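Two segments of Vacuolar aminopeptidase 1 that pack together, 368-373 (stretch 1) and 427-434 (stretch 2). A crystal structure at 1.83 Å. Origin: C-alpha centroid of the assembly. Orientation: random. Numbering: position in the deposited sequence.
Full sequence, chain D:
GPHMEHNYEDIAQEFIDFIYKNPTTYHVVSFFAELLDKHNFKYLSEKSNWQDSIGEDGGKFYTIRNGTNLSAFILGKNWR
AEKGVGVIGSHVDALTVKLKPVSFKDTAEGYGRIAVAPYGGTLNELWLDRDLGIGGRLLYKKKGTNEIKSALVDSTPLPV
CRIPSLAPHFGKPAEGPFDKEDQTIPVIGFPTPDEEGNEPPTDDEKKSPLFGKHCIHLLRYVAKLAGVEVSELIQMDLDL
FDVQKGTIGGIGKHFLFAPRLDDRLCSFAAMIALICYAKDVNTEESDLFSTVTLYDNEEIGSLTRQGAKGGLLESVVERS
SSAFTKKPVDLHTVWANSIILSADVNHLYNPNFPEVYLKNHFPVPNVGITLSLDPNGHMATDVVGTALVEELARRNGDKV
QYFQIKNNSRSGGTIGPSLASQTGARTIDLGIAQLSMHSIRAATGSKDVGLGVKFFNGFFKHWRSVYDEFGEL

Stretch 1, residues 368-373: GITLSL
Stretch 2, residues 427-434: TIDLGIAQ

Stretches 368-373 and 427-434 of Vacuolar aminopeptidase 1 pair as antiparallel strands through Thr370-Gly431 and Leu371-Leu430, their N-to-C directions 134° apart and their axes approaching to 4.4 Å. Contacting residues are at least 57 positions apart in sequence, and the contact buries 403 Å², both sides summed. Thr370 faces Gly431 as a hydrogen-bonded pair (CA to CA 5.3 Å), and Leu371 faces Leu430 as a non-hydrogen-bonded pair whose CA atoms are drawn in to 4.2 Å.

Three backbone hydrogen bonds fix this register. Thr370 N donates to Gly431 O (2.8 Å, 158°), Gly431 N returns a bond to Thr370 O (2.9 Å, 144°), and Ser372 N donates to Asp429 O (2.9 Å, 157°). Stretch 1 keeps ordinary extended angles from Thr370 (phi/psi -117/126) through Leu371 (-82/132) to Ser372 (-99/118), whereas stretch 2 becomes almost fully stretched at Leu430 (-160/179) and Gly431 (170/180). Glycine accommodates the latter pair of angles readily. The close fit also brings Thr370 O to 3.1 Å from Leu430 CA.

The side chains of Leu371 and Leu430 share one face of the sheet. Leu371 has chi1 at -144°, between wells, with chi2 p (46°); its CA-to-CB bond follows the sheet face, but its end comes nearer to stretch 2, placing Leu371 CD1 3.6 Å from Ile428 CG2 and 3.8 Å from Leu430 CB. In Ile428, chi1 m (-53°) positions the CG2 methyl that meets this leucine; chi2 is t (152°). Leu430 is p at both chi angles (47°, 65°), an uncommon leucine conformation, and Leu430 CD1 lies 4.1 Å from Ile369 CG1.

Ile369 (phi/psi -59/151) has its CA-to-CB bond sideways, but through t and p torsions (-155°, 72°) its end comes nearer to stretch 2. Ile369 CD1 sits 3.5 Å from Gly431 O and 4.0 Å from Ile432 CG1. Ile432 directs its CA-to-CB bond away, yet with chi1 m (-60°) its CG1 lies in reach of Ile369 CD1 for that apolar contact; chi2 is t (173°).

Thr370 lies on the other face, with chi1 m (-63°). Thr370 OG1 is 3.8 Å from Ala433 CB; Ala433, its CA-to-CB bond sideways, contributes its methyl to this contact. One water bridges the stretches: it donates to Gly368 O (2.7 Å), accepts from Ala433 N (2.9 Å), and hydrogen-bonds Thr370 OG1 (3.0 Å). The threonine hydroxyl adds a polar link to the water, beyond the backbone pair.

The CA-to-CB bond of Ser372 points toward stretch 2, with Ser372 CB 4.0 Å from Asp429 CB. Chi1 is m in both (-64° for Ser372, -87° for Asp429), but the aspartate's end leads away from stretch 1. Ser372 OG and both carboxylate oxygens of Asp429 are hydrogen-bonded elsewhere in the structure, so these buried polar groups are satisfied while their backbones make the third inter-strand bond.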

# COMPACT_ATOMS: atom_id res chain seq x y z
N GLY D 368 15.72 26.94 39.58
CA GLY D 368 16.79 26.22 40.24
C GLY D 368 17.19 24.94 39.53
O GLY D 368 16.70 24.64 38.44
N ILE D 369 18.08 24.18 40.16
CA ILE D 369 18.58 22.93 39.60
C ILE D 369 17.43 21.96 39.36
O ILE D 369 16.41 22.00 40.05
CB ILE D 369 19.62 22.29 40.56
CG1 ILE D 369 20.56 21.37 39.78
CG2 ILE D 369 18.90 21.52 41.68
CD1 ILE D 369 21.55 22.12 38.90
N THR D 370 17.59 21.09 38.37
CA THR D 370 16.56 20.11 38.05
C THR D 370 17.07 18.70 38.26
O THR D 370 18.11 18.31 37.72
CB THR D 370 16.08 20.26 36.59
OG1 THR D 370 15.48 21.55 36.42
CG2 THR D 370 15.05 19.18 36.24
N LEU D 371 16.33 17.93 39.05
CA LEU D 371 16.69 16.56 39.34
C LEU D 371 16.20 15.70 38.17
O LEU D 371 15.06 15.85 37.73
CB LEU D 371 16.01 16.14 40.64
CG LEU D 371 16.73 15.20 41.61
CD1 LEU D 371 18.17 15.63 41.83
CD2 LEU D 371 15.96 15.21 42.93
N SER D 372 17.06 14.83 37.66
CA SER D 372 16.70 13.95 36.55
C SER D 372 16.34 12.59 37.12
O SER D 372 17.17 11.92 37.74
CB SER D 372 17.87 13.81 35.57
OG SER D 372 18.18 15.05 34.96
N LEU D 373 15.09 12.19 36.91
CA LEU D 373 14.59 10.94 37.44
C LEU D 373 14.13 9.99 36.34
O LEU D 373 13.49 10.40 35.38
CB LEU D 373 13.42 11.22 38.38
CG LEU D 373 13.70 12.18 39.54
CD1 LEU D 373 12.59 13.21 39.64
CD2 LEU D 373 13.83 11.39 40.83
N THR D 427 24.98 7.95 43.21
CA THR D 427 25.10 9.00 42.21
C THR D 427 23.75 9.63 41.91
O THR D 427 22.74 8.93 41.80
CB THR D 427 25.70 8.41 40.91
OG1 THR D 427 26.99 7.86 41.20
CG2 THR D 427 25.81 9.47 39.82
N ILE D 428 23.73 10.95 41.78
CA ILE D 428 22.51 11.69 41.52
C ILE D 428 22.60 12.45 40.21
O ILE D 428 23.48 13.30 40.04
CB ILE D 428 22.24 12.69 42.67
CG1 ILE D 428 22.26 11.94 44.00
CG2 ILE D 428 20.89 13.38 42.46
CD1 ILE D 428 22.68 12.80 45.18
N ASP D 429 21.70 12.14 39.28
CA ASP D 429 21.69 12.83 38.00
C ASP D 429 20.80 14.06 38.12
O ASP D 429 19.64 13.97 38.53
CB ASP D 429 21.17 11.91 36.89
CG ASP D 429 22.27 11.08 36.26
OD1 ASP D 429 23.09 11.64 35.50
OD2 ASP D 429 22.33 9.86 36.53
N LEU D 430 21.35 15.21 37.78
CA LEU D 430 20.63 16.47 37.83
C LEU D 430 21.35 17.46 36.93
O LEU D 430 22.37 17.13 36.33
CB LEU D 430 20.59 17.00 39.27
CG LEU D 430 21.89 17.03 40.08
CD1 LEU D 430 22.89 18.00 39.47
CD2 LEU D 430 21.57 17.44 41.53
N GLY D 431 20.82 18.67 36.82
CA GLY D 431 21.47 19.64 35.98
C GLY D 431 20.64 20.87 35.78
O GLY D 431 19.54 20.99 36.32
N ILE D 432 21.18 21.81 35.02
CA ILE D 432 20.49 23.05 34.71
C ILE D 432 19.69 22.73 33.45
O ILE D 432 20.26 22.25 32.46
CB ILE D 432 21.49 24.19 34.43
CG1 ILE D 432 22.36 24.41 35.68
CG2 ILE D 432 20.75 25.46 34.05
CD1 ILE D 432 23.51 25.40 35.47
N ALA D 433 18.39 22.96 33.49
CA ALA D 433 17.53 22.67 32.35
C ALA D 433 17.68 23.70 31.24
O ALA D 433 17.95 24.87 31.49
CB ALA D 433 16.07 22.60 32.81
N GLN D 434 17.49 23.24 30.00
CA GLN D 434 17.58 24.13 28.85
C GLN D 434 16.57 23.73 27.79
O GLN D 434 16.04 22.62 27.79
CB GLN D 434 18.99 24.07 28.23
CG GLN D 434 19.37 22.69 27.71
CD GLN D 434 20.51 22.75 26.72
OE1 GLN D 434 20.33 23.11 25.55
NE2 GLN D 434 21.71 22.40 27.18
O HOH W 1 17.01 24.03 35.81